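Phosphoglucosamine/phosphogalactosamine mutase (Sulfolobus tokodaii, PDB 2F7L) interconverts the 6- and 1-phosphates of glucosamine and of galactosamine, using magnesium, on the route to UDP-N-acetylglucosamine and UDP-N-acetylgalactosamine. Local coordinates at residues 8-14 / 102-107; 39-45 / 88-94; 72-76 / 183-187; 178-182 / 210-214. All coordinates share one frame. Numbering follows the deposited sequence.

Interaction 1: 8-14 / 102-107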
loop_
_atom_site.group_PDB
_atom_site.type_symbol
_atom_site.label_atom_id
_atom_site.label_comp_id
_atom_site.label_asym_id
_atom_site.label_seq_id
_atom_site.Cartn_x
_atom_site.Cartn_y
_atom_site.Cartn_z
ATOM N N ASP A 8 -3.993 7.087 5.945
ATOM C CA ASP A 8 -2.574 6.881 5.684
ATOM C C ASP A 8 -1.777 8.168 5.951
ATOM O O ASP A 8 -0.976 8.593 5.122
ATOM C CB ASP A 8 -2.437 6.449 4.218
ATOM C CG ASP A 8 -1.145 5.704 3.921
ATOM O OD1 ASP A 8 -0.361 5.422 4.872
ATOM O OD2 ASP A 8 -0.936 5.399 2.712
ATOM N N GLY A 9 -2.010 8.786 7.110
ATOM C CA GLY A 9 -1.304 10.011 7.469
ATOM C C GLY A 9 -2.121 11.287 7.303
ATOM O O GLY A 9 -3.334 11.255 7.051
ATOM N N VAL A 10 -1.448 12.422 7.454
ATOM C CA VAL A 10 -2.091 13.714 7.288
ATOM C C VAL A 10 -1.927 14.146 5.840
ATOM O O VAL A 10 -0.832 14.082 5.315
ATOM C CB VAL A 10 -1.439 14.764 8.171
ATOM C CG1 VAL A 10 -2.124 16.088 7.944
ATOM C CG2 VAL A 10 -1.509 14.340 9.634
ATOM N N ARG A 11 -2.994 14.582 5.185
ATOM C CA ARG A 11 -2.865 15.004 3.792
ATOM C C ARG A 11 -3.886 16.028 3.306
ATOM O O ARG A 11 -4.917 16.247 3.923
ATOM C CB ARG A 11 -2.891 13.785 2.871
ATOM C CG ARG A 11 -4.099 12.927 3.031
ATOM C CD ARG A 11 -3.938 11.595 2.290
ATOM N NE ARG A 11 -2.734 10.847 2.661
ATOM C CZ ARG A 11 -2.441 9.625 2.215
ATOM N NH1 ARG A 11 -3.264 9.000 1.378
ATOM N NH2 ARG A 11 -1.315 9.028 2.592
ATOM N N GLY A 12 -3.594 16.665 2.188
ATOM C CA GLY A 12 -4.511 17.654 1.669
ATOM C C GLY A 12 -3.899 18.290 0.449
ATOM O O GLY A 12 -2.761 17.982 0.103
ATOM N N ILE A 13 -4.647 19.164 -0.209
ATOM C CA ILE A 13 -4.134 19.829 -1.385
ATOM C C ILE A 13 -3.005 20.724 -0.926
ATOM O O ILE A 13 -3.159 21.537 -0.011
ATOM C CB ILE A 13 -5.234 20.636 -2.073
ATOM C CG1 ILE A 13 -6.241 19.660 -2.682
ATOM C CG2 ILE A 13 -4.650 21.532 -3.159
ATOM C CD1 ILE A 13 -7.519 20.315 -3.054
ATOM N N VAL A 14 -1.857 20.560 -1.560
ATOM C CA VAL A 14 -0.688 21.316 -1.178
ATOM C C VAL A 14 -0.849 22.818 -1.374
ATOM O O VAL A 14 -1.364 23.281 -2.388
ATOM C CB VAL A 14 0.566 20.793 -1.923
ATOM C CG1 VAL A 14 0.776 21.566 -3.216
ATOM C CG2 VAL A 14 1.776 20.860 -0.994
ATOM N N PRO A 102 -2.650 17.095 -7.063
ATOM C CA PRO A 102 -2.568 18.271 -6.188
ATOM C C PRO A 102 -2.418 18.014 -4.686
ATOM O O PRO A 102 -2.236 18.951 -3.907
ATOM C CB PRO A 102 -3.824 19.075 -6.571
ATOM C CG PRO A 102 -4.776 18.022 -6.998
ATOM C CD PRO A 102 -3.941 17.033 -7.769
ATOM N N TYR A 103 -2.453 16.749 -4.292
ATOM C CA TYR A 103 -2.317 16.394 -2.887
ATOM C C TYR A 103 -0.889 16.090 -2.450
ATOM O O TYR A 103 -0.018 15.764 -3.262
ATOM C CB TYR A 103 -3.151 15.149 -2.570
ATOM C CG TYR A 103 -4.626 15.379 -2.538
ATOM C CD1 TYR A 103 -5.314 15.450 -1.329
ATOM C CD2 TYR A 103 -5.338 15.580 -3.721
ATOM C CE1 TYR A 103 -6.686 15.725 -1.299
ATOM C CE2 TYR A 103 -6.707 15.862 -3.705
ATOM C CZ TYR A 103 -7.374 15.937 -2.493
ATOM O OH TYR A 103 -8.716 16.262 -2.490
ATOM N N ASN A 104 -0.671 16.196 -1.145
ATOM C CA ASN A 104 0.592 15.842 -0.526
ATOM C C ASN A 104 0.275 15.667 0.946
ATOM O O ASN A 104 -0.791 16.065 1.378
ATOM C CB ASN A 104 1.651 16.902 -0.753
ATOM C CG ASN A 104 3.043 16.294 -0.873
ATOM O OD1 ASN A 104 3.949 16.879 -1.474
ATOM N ND2 ASN A 104 3.215 15.120 -0.298
ATOM N N GLY A 105 1.157 15.048 1.711
ATOM C CA GLY A 105 0.860 14.854 3.114
ATOM C C GLY A 105 2.028 14.430 3.978
ATOM O O GLY A 105 3.190 14.478 3.570
ATOM N N ILE A 106 1.729 14.002 5.188
ATOM C CA ILE A 106 2.780 13.600 6.076
ATOM C C ILE A 106 2.533 12.224 6.598
ATOM O O ILE A 106 1.476 11.960 7.148
ATOM C CB ILE A 106 2.862 14.525 7.283
ATOM C CG1 ILE A 106 3.112 15.966 6.834
ATOM C CG2 ILE A 106 3.950 14.050 8.219
ATOM C CD1 ILE A 106 4.499 16.208 6.313
ATOM N N LYS A 107 3.495 11.333 6.403
ATOM C CA LYS A 107 3.412 9.978 6.938
ATOM C C LYS A 107 4.497 9.967 8.019
ATOM O O LYS A 107 5.528 10.645 7.894
ATOM C CB LYS A 107 3.752 8.933 5.873
ATOM C CG LYS A 107 2.547 8.289 5.200
ATOM C CD LYS A 107 2.968 7.199 4.218
ATOM C CE LYS A 107 1.783 6.692 3.380
ATOM N NZ LYS A 107 2.158 5.829 2.180
#
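This contact is an antiparallel strand pair at the edge of the mixed sheet of the first alpha/beta/alpha domain, where the outermost strand 10-13 lies against strand 103-107. The two short segments run at 166° to each other, their axes 4.4 Å apart at closest approach. Val10 and Ile106 form a hydrogen-bonded pair (Val10 N to Ile106 O 3.0 Å, Ile106 N to Val10 O 2.6 Å, the last atom less surely placed), as do Gly12 and Asn104 (Gly12 N to Asn104 O and Asn104 N to Gly12 O, both 3.0 Å). Val14 N extends the ladder to Pro102 O at 2.9 Å. In the non-hydrogen-bonded pair Arg11-Gly105 the CA atoms come within 3.8 Å, and a side chain at Gly105 would collide with Arg11 CB. Ile13 lays its CG1 over the face of the Tyr103 ring, 4.0 Å from the centroid, a CH-pi contact. At the other end Asp8 OD2 meets Lys107 NZ at 3.2 Å in a salt bridge and also bonds the hydroxyl of Ser97, probably the serine that carries the phosphate during catalysis. Lys107 NZ bridges in turn to Asp243 and Asp245, probable magnesium ligands, so the pair ends at the active site. On the Val10 and Ile106 face, Ile106 packs on helices 20-34 and 50-63, while on the next strand Val92 and Ile94 touch Ile106 and Asn104.

Interaction 2: 39-45 / 88-94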
loop_
_atom_site.group_PDB
_atom_site.type_symbol
_atom_site.label_atom_id
_atom_site.label_comp_id
_atom_site.label_asym_id
_atom_site.label_seq_id
_atom_site.Cartn_x
_atom_site.Cartn_y
_atom_site.Cartn_z
ATOM N N LYS A 39 17.141 10.469 16.346
ATOM C CA LYS A 39 17.637 10.506 14.980
ATOM C C LYS A 39 16.502 10.214 14.033
ATOM O O LYS A 39 15.999 9.095 14.008
ATOM C CB LYS A 39 18.762 9.485 14.833
ATOM C CG LYS A 39 20.013 9.857 15.602
ATOM C CD LYS A 39 20.935 8.683 15.696
ATOM C CE LYS A 39 22.316 9.120 16.121
ATOM N NZ LYS A 39 22.213 10.108 17.228
ATOM N N ILE A 40 16.102 11.224 13.261
ATOM C CA ILE A 40 14.967 11.077 12.346
ATOM C C ILE A 40 15.283 11.268 10.889
ATOM O O ILE A 40 15.814 12.294 10.489
ATOM C CB ILE A 40 13.805 12.060 12.700
ATOM C CG1 ILE A 40 13.319 11.837 14.136
ATOM C CG2 ILE A 40 12.657 11.861 11.735
ATOM C CD1 ILE A 40 12.800 10.457 14.402
ATOM N N LEU A 41 14.915 10.285 10.084
ATOM C CA LEU A 41 15.174 10.343 8.651
ATOM C C LEU A 41 13.990 10.983 7.905
ATOM O O LEU A 41 12.847 10.557 8.062
ATOM C CB LEU A 41 15.410 8.922 8.143
ATOM C CG LEU A 41 16.196 8.648 6.860
ATOM C CD1 LEU A 41 15.432 7.635 6.039
ATOM C CD2 LEU A 41 16.414 9.910 6.054
ATOM N N VAL A 42 14.263 11.997 7.092
ATOM C CA VAL A 42 13.214 12.674 6.328
ATOM C C VAL A 42 13.383 12.420 4.835
ATOM O O VAL A 42 14.449 12.659 4.291
ATOM C CB VAL A 42 13.244 14.204 6.557
ATOM C CG1 VAL A 42 12.153 14.866 5.750
ATOM C CG2 VAL A 42 13.090 14.519 8.041
ATOM N N GLY A 43 12.335 11.939 4.171
ATOM C CA GLY A 43 12.421 11.663 2.738
ATOM C C GLY A 43 11.153 12.099 2.028
ATOM O O GLY A 43 10.225 12.546 2.696
ATOM N N ARG A 44 11.086 11.971 0.701
ATOM C CA ARG A 44 9.883 12.410 -0.037
ATOM C C ARG A 44 9.633 11.730 -1.373
ATOM O O ARG A 44 10.542 11.180 -1.990
ATOM C CB ARG A 44 9.938 13.916 -0.300
ATOM C CG ARG A 44 10.837 14.311 -1.458
ATOM C CD ARG A 44 10.969 15.814 -1.506
ATOM N NE ARG A 44 10.866 16.324 -2.866
ATOM C CZ ARG A 44 11.907 16.540 -3.668
ATOM N NH1 ARG A 44 13.148 16.292 -3.236
ATOM N NH2 ARG A 44 11.704 17.000 -4.905
ATOM N N ASP A 45 8.387 11.760 -1.821
ATOM C CA ASP A 45 8.098 11.182 -3.104
ATOM C C ASP A 45 8.219 12.326 -4.120
ATOM O O ASP A 45 8.843 13.351 -3.847
ATOM C CB ASP A 45 6.717 10.531 -3.118
ATOM C CG ASP A 45 5.588 11.538 -3.119
ATOM O OD1 ASP A 45 5.859 12.761 -3.203
ATOM O OD2 ASP A 45 4.424 11.094 -3.044
ATOM N N TYR A 88 17.732 4.467 12.559
ATOM C CA TYR A 88 16.936 5.630 12.934
ATOM C C TYR A 88 15.905 5.409 14.026
ATOM O O TYR A 88 15.465 4.295 14.275
ATOM C CB TYR A 88 16.273 6.204 11.693
ATOM C CG TYR A 88 17.289 6.814 10.758
ATOM C CD1 TYR A 88 17.836 8.076 11.015
ATOM C CD2 TYR A 88 17.726 6.117 9.628
ATOM C CE1 TYR A 88 18.784 8.625 10.180
ATOM C CE2 TYR A 88 18.677 6.657 8.779
ATOM C CZ TYR A 88 19.205 7.911 9.064
ATOM O OH TYR A 88 20.184 8.414 8.252
ATOM N N ASP A 89 15.519 6.492 14.680
ATOM C CA ASP A 89 14.532 6.430 15.740
ATOM C C ASP A 89 13.120 6.525 15.161
ATOM O O ASP A 89 12.132 6.380 15.888
ATOM C CB ASP A 89 14.779 7.569 16.717
ATOM C CG ASP A 89 15.934 7.287 17.631
ATOM O OD1 ASP A 89 15.818 6.314 18.403
ATOM O OD2 ASP A 89 16.950 8.019 17.590
ATOM N N GLY A 90 13.059 6.777 13.854
ATOM C CA GLY A 90 11.813 6.909 13.122
ATOM C C GLY A 90 12.046 7.823 11.922
ATOM O O GLY A 90 13.171 8.253 11.651
ATOM N N GLY A 91 10.989 8.131 11.188
ATOM C CA GLY A 91 11.145 9.015 10.059
ATOM C C GLY A 91 9.826 9.622 9.644
ATOM O O GLY A 91 8.762 9.214 10.111
ATOM N N VAL A 92 9.899 10.630 8.786
ATOM C CA VAL A 92 8.703 11.244 8.271
ATOM C C VAL A 92 8.874 11.410 6.757
ATOM O O VAL A 92 9.849 11.984 6.284
ATOM C CB VAL A 92 8.384 12.575 9.012
ATOM C CG1 VAL A 92 9.562 13.008 9.798
ATOM C CG2 VAL A 92 7.930 13.640 8.041
ATOM N N VAL A 93 7.930 10.837 6.013
ATOM C CA VAL A 93 7.898 10.875 4.553
ATOM C C VAL A 93 6.831 11.899 4.064
ATOM O O VAL A 93 5.679 11.905 4.540
ATOM C CB VAL A 93 7.521 9.472 3.985
ATOM C CG1 VAL A 93 7.627 9.481 2.508
ATOM C CG2 VAL A 93 8.389 8.408 4.562
ATOM N N ILE A 94 7.218 12.749 3.114
ATOM C CA ILE A 94 6.316 13.754 2.540
ATOM C C ILE A 94 5.663 13.084 1.355
ATOM O O ILE A 94 6.278 12.971 0.295
ATOM C CB ILE A 94 7.085 15.022 2.035
ATOM C CG1 ILE A 94 7.607 15.844 3.216
ATOM C CG2 ILE A 94 6.152 15.937 1.255
ATOM C CD1 ILE A 94 8.346 15.048 4.249
#
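Strands 39-44 and 90-94 run side by side in the central sheet of the first alpha/beta/alpha domain, 4.6 Å apart at closest approach and 20° from parallel. On one face Ile40, Val42, Val92 and Ile94 interlock. Ile40, with both chi angles m, sets CG2 3.8 Å from Val92 CG1, and Ile94 (m, p) turns CD1 to 4.1 Å from Val42 CG1. Val92, chi1 near 14° and between wells, also brings CG1 to 4.2 Å from Val42 CG2. Helix 50-63 covers this face. On the other face Leu41, chi1 t, stands over the Tyr88 ring: its CB is 3.7 Å from the centroid and 5° off the normal, a CH-pi contact. Tyr88, chi1 m, bonds Glu148 through its OH. At Gly91 the strands come close enough (CA to Leu41 CA 4.5 Å) that a CB would clash with Leu41 O. The ladder includes Leu41 N to Gly90 O (3.1 Å) and Val92 N to Leu41 O (3.0 Å); Asp89 OD2 takes Lys39 N at 2.8 Å and Asp89 N gives to Lys39 O at 2.7 Å. The chemistry thus differs along the pair: an aliphatic middle, one end closed by Asp89 through both its carboxylate and its backbone N, and at the other Asp45, hydrogen-bonded to Thr95, in a salt bridge with Arg47 and adjoining Asp243 of the probable magnesium site.

Interaction 3: 72-76 / 183-187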
loop_
_atom_site.group_PDB
_atom_site.type_symbol
_atom_site.label_atom_id
_atom_site.label_comp_id
_atom_site.label_asym_id
_atom_site.label_seq_id
_atom_site.Cartn_x
_atom_site.Cartn_y
_atom_site.Cartn_z
ATOM N N GLY A 72 16.415 12.511 0.803
ATOM C CA GLY A 72 15.933 12.819 -0.539
ATOM C C GLY A 72 14.678 12.083 -1.005
ATOM O O GLY A 72 13.844 11.664 -0.195
ATOM N N MET A 73 14.533 11.927 -2.320
ATOM C CA MET A 73 13.377 11.242 -2.901
ATOM C C MET A 73 13.498 9.719 -2.952
ATOM O O MET A 73 14.503 9.189 -3.426
ATOM C CB MET A 73 13.117 11.732 -4.318
ATOM C CG MET A 73 12.693 13.158 -4.425
ATOM S SD MET A 73 12.228 13.517 -6.137
ATOM C CE MET A 73 13.887 14.104 -6.738
ATOM N N ALA A 74 12.467 9.010 -2.499
ATOM C CA ALA A 74 12.530 7.562 -2.546
ATOM C C ALA A 74 11.194 6.915 -2.293
ATOM O O ALA A 74 10.271 7.561 -1.830
ATOM C CB ALA A 74 13.536 7.060 -1.510
ATOM N N PRO A 75 11.050 5.641 -2.664
ATOM C CA PRO A 75 9.775 4.980 -2.399
ATOM C C PRO A 75 9.629 4.955 -0.861
ATOM O O PRO A 75 10.640 4.972 -0.133
ATOM C CB PRO A 75 9.998 3.581 -2.982
ATOM C CG PRO A 75 10.819 3.851 -4.148
ATOM C CD PRO A 75 11.820 4.891 -3.674
ATOM N N THR A 76 8.392 4.930 -0.363
ATOM C CA THR A 76 8.177 4.885 1.089
ATOM C C THR A 76 8.749 3.595 1.684
ATOM O O THR A 76 9.393 3.637 2.730
ATOM C CB THR A 76 6.677 5.054 1.448
ATOM O OG1 THR A 76 6.259 6.369 1.067
ATOM C CG2 THR A 76 6.446 4.895 2.934
ATOM N N VAL A 183 8.765 8.580 -7.911
ATOM C CA VAL A 183 9.848 7.981 -7.164
ATOM C C VAL A 183 10.114 6.475 -7.378
ATOM O O VAL A 183 11.219 5.988 -7.146
ATOM C CB VAL A 183 9.611 8.380 -5.666
ATOM C CG1 VAL A 183 9.347 7.167 -4.796
ATOM C CG2 VAL A 183 10.762 9.247 -5.179
ATOM N N GLY A 184 9.116 5.735 -7.837
ATOM C CA GLY A 184 9.317 4.308 -8.060
ATOM C C GLY A 184 10.309 4.049 -9.185
ATOM O O GLY A 184 10.878 2.968 -9.290
ATOM N N ALA A 185 10.520 5.047 -10.035
ATOM C CA ALA A 185 11.458 4.914 -11.143
ATOM C C ALA A 185 12.919 4.919 -10.659
ATOM O O ALA A 185 13.824 4.577 -11.412
ATOM C CB ALA A 185 11.239 6.054 -12.148
ATOM N N LEU A 186 13.150 5.307 -9.411
ATOM C CA LEU A 186 14.507 5.369 -8.875
ATOM C C LEU A 186 14.948 4.034 -8.317
ATOM O O LEU A 186 16.105 3.885 -7.921
ATOM C CB LEU A 186 14.616 6.395 -7.739
ATOM C CG LEU A 186 14.113 7.802 -8.008
ATOM C CD1 LEU A 186 14.179 8.653 -6.744
ATOM C CD2 LEU A 186 14.932 8.399 -9.126
ATOM N N SER A 187 14.043 3.065 -8.269
ATOM C CA SER A 187 14.435 1.789 -7.709
ATOM C C SER A 187 13.939 0.502 -8.384
ATOM O O SER A 187 14.705 -0.451 -8.532
ATOM C CB SER A 187 14.078 1.779 -6.217
ATOM O OG SER A 187 12.693 1.906 -6.020
#
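What stands out here is a junction between two domains made almost entirely by van der Waals contacts, without a single hydrogen bond between segments 72-76 and 183-187. Val183 opens a short 3-10 turn, closed by Leu186 N to Val183 O at 3.1 Å, and its side chain points into the other segment. One branch meets Met73 (Val183 CG2 to Met73 CB 3.5 Å), the other, less surely placed, the proline ring (Val183 CG1 to Pro75 CD 3.5 Å). Leu186 CD1 adds a contact to Met73 CB at 4.1 Å, and Ser187 OG touches Pro75 CG at 3.3 Å. Because the turn brings Val183, Leu186 and Ser187 round to one side, these side chains meet the end of strand 67-73 and the residues just after it. Pro75 and Ser187 both occupy N-cap positions, so the contact lies where helices 76-86 and 188-194 begin, joining domain I to domain II. Nearby, Ala74 and Pro75 pack on helix 151-160, Met73 reaches Leu206, and Thr76 is bonded to Asp243.

Interaction 4: 178-182 / 210-214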
loop_
_atom_site.group_PDB
_atom_site.type_symbol
_atom_site.label_atom_id
_atom_site.label_comp_id
_atom_site.label_asym_id
_atom_site.label_seq_id
_atom_site.Cartn_x
_atom_site.Cartn_y
_atom_site.Cartn_z
ATOM N N ASP A 178 5.898 0.892 -14.997
ATOM C CA ASP A 178 5.121 2.130 -14.984
ATOM C C ASP A 178 5.156 2.714 -13.576
ATOM O O ASP A 178 4.279 2.440 -12.751
ATOM C CB ASP A 178 3.676 1.838 -15.398
ATOM C CG ASP A 178 2.833 3.109 -15.582
ATOM O OD1 ASP A 178 3.356 4.228 -15.404
ATOM O OD2 ASP A 178 1.633 2.976 -15.914
ATOM N N PRO A 179 6.193 3.519 -13.278
ATOM C CA PRO A 179 6.353 4.142 -11.964
ATOM C C PRO A 179 5.471 5.363 -11.764
ATOM O O PRO A 179 5.577 6.054 -10.744
ATOM C CB PRO A 179 7.834 4.475 -11.937
ATOM C CG PRO A 179 8.103 4.803 -13.342
ATOM C CD PRO A 179 7.407 3.721 -14.086
ATOM N N ALA A 180 4.610 5.631 -12.741
ATOM C CA ALA A 180 3.678 6.757 -12.669
ATOM C C ALA A 180 4.331 8.121 -12.511
ATOM O O ALA A 180 3.868 8.962 -11.753
ATOM C CB ALA A 180 2.664 6.529 -11.538
ATOM N N ASN A 181 5.401 8.344 -13.251
ATOM C CA ASN A 181 6.105 9.621 -13.205
ATOM C C ASN A 181 6.664 9.951 -11.830
ATOM O O ASN A 181 7.026 11.099 -11.552
ATOM C CB ASN A 181 5.168 10.714 -13.673
ATOM C CG ASN A 181 4.870 10.599 -15.129
ATOM O OD1 ASN A 181 3.710 10.574 -15.558
ATOM N ND2 ASN A 181 5.923 10.525 -15.916
ATOM N N SER A 182 6.757 8.933 -10.984
ATOM C CA SER A 182 7.259 9.141 -9.659
ATOM C C SER A 182 8.429 8.288 -9.151
ATOM O O SER A 182 8.993 7.414 -9.818
ATOM C CB SER A 182 6.100 9.042 -8.684
ATOM O OG SER A 182 6.542 9.310 -7.368
ATOM N N PHE A 210 2.002 14.422 -13.054
ATOM C CA PHE A 210 1.360 13.171 -13.440
ATOM C C PHE A 210 0.497 13.279 -14.680
ATOM O O PHE A 210 -0.589 12.731 -14.760
ATOM C CB PHE A 210 0.533 12.654 -12.280
ATOM C CG PHE A 210 1.333 12.377 -11.061
ATOM C CD1 PHE A 210 2.077 11.211 -10.956
ATOM C CD2 PHE A 210 1.348 13.282 -10.009
ATOM C CE1 PHE A 210 2.820 10.945 -9.820
ATOM C CE2 PHE A 210 2.088 13.027 -8.866
ATOM C CZ PHE A 210 2.823 11.855 -8.772
ATOM N N SER A 211 0.998 14.012 -15.648
ATOM C CA SER A 211 0.322 14.206 -16.910
ATOM C C SER A 211 -0.219 12.935 -17.563
ATOM O O SER A 211 -1.360 12.903 -17.998
ATOM C CB SER A 211 1.291 14.878 -17.871
ATOM O OG SER A 211 0.862 14.686 -19.191
ATOM N N ALA A 212 0.595 11.884 -17.639
ATOM C CA ALA A 212 0.163 10.654 -18.308
ATOM C C ALA A 212 -0.983 9.841 -17.677
ATOM O O ALA A 212 -1.783 9.217 -18.394
ATOM C CB ALA A 212 1.361 9.763 -18.545
ATOM N N ARG A 213 -1.064 9.804 -16.354
ATOM C CA ARG A 213 -2.148 9.062 -15.712
ATOM C C ARG A 213 -2.197 9.375 -14.228
ATOM O O ARG A 213 -1.241 9.905 -13.658
ATOM C CB ARG A 213 -2.001 7.547 -15.911
ATOM C CG ARG A 213 -0.968 6.856 -15.045
ATOM C CD ARG A 213 -1.141 5.359 -15.033
ATOM N NE ARG A 213 0.001 4.691 -14.402
ATOM C CZ ARG A 213 0.157 4.464 -13.094
ATOM N NH1 ARG A 213 -0.753 4.851 -12.217
ATOM N NH2 ARG A 213 1.219 3.805 -12.660
ATOM N N GLN A 214 -3.317 9.071 -13.596
ATOM C CA GLN A 214 -3.401 9.329 -12.186
ATOM C C GLN A 214 -2.373 8.406 -11.540
ATOM O O GLN A 214 -2.133 7.289 -12.007
ATOM C CB GLN A 214 -4.799 9.020 -11.663
ATOM C CG GLN A 214 -5.099 7.552 -11.506
ATOM C CD GLN A 214 -6.471 7.339 -10.916
ATOM O OE1 GLN A 214 -6.873 6.206 -10.596
ATOM N NE2 GLN A 214 -7.212 8.437 -10.765
#
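Two loops at the C-terminal ends of strands 174-178 and 198-201 meet beside the probable magnesium-binding loop, and the contact is built on an Asx turn overlapping a type I' beta turn. Asp178 OD1 accepts from Ala180 N at 3.3 Å, and Ser182 N closes the beta turn by donating to Pro179 O at 3.1 Å, with Ala180 and Asn181 both at positive phi. The folded loop presents an acidic end and a small methyl to Arg213. The guanidinium lies edge-on to the carboxylate, forming a salt bridge from Arg213 NE to Asp178 OD2 at 2.8 Å, although that oxygen is less surely placed; one face of the group rests on Ala180, whose CB is 3.3 Å from Arg213 NH2. Arg213 NH2 makes a weak hydrogen bond to Asp178 O at 3.4 Å and also donates to the carbonyl of His240. Phe210 turns its ring edge to Ala180 O, 3.0 Å from CE1, and to Ser182 CB, 4.0 Å from the same CE1. Asn181, its amide nitrogen bonded to Asn205, brings OD1 to 3.9 Å from Ala212 CB. Ser182 OG bonds the carbonyl of Gly242, between the probable magnesium ligands Asp241 and Asp243. The join thus combines an arginine-carboxylate salt bridge with close packing of Phe210, and the buried arginine links the Asx turn with His240, just past strand 236-239.

An active site can be assembled from converging strand ends and loops. Interactions 1 and 2 share one sheet, joined by a probable hydrogen bond between Lys107 N and Val93 O at 2.9 Å. Interaction 2 continues into interaction 3, with Arg44 N to Gly72 O and Arg44 O to Ala74 N both 2.9 Å. Interaction 3 then passes to domain II, where Ala185 N lies 3.3 Å from Pro179 CB of interaction 4. Interactions 2 and 4 come within about 4 Å at nearest atoms. All four approach Asp243, a probable magnesium ligand: the nearest side-chain atoms are about 3 Å away for Lys107, 4 Å for Asp45, 5 Å for Val183 and 6 Å for Ser182.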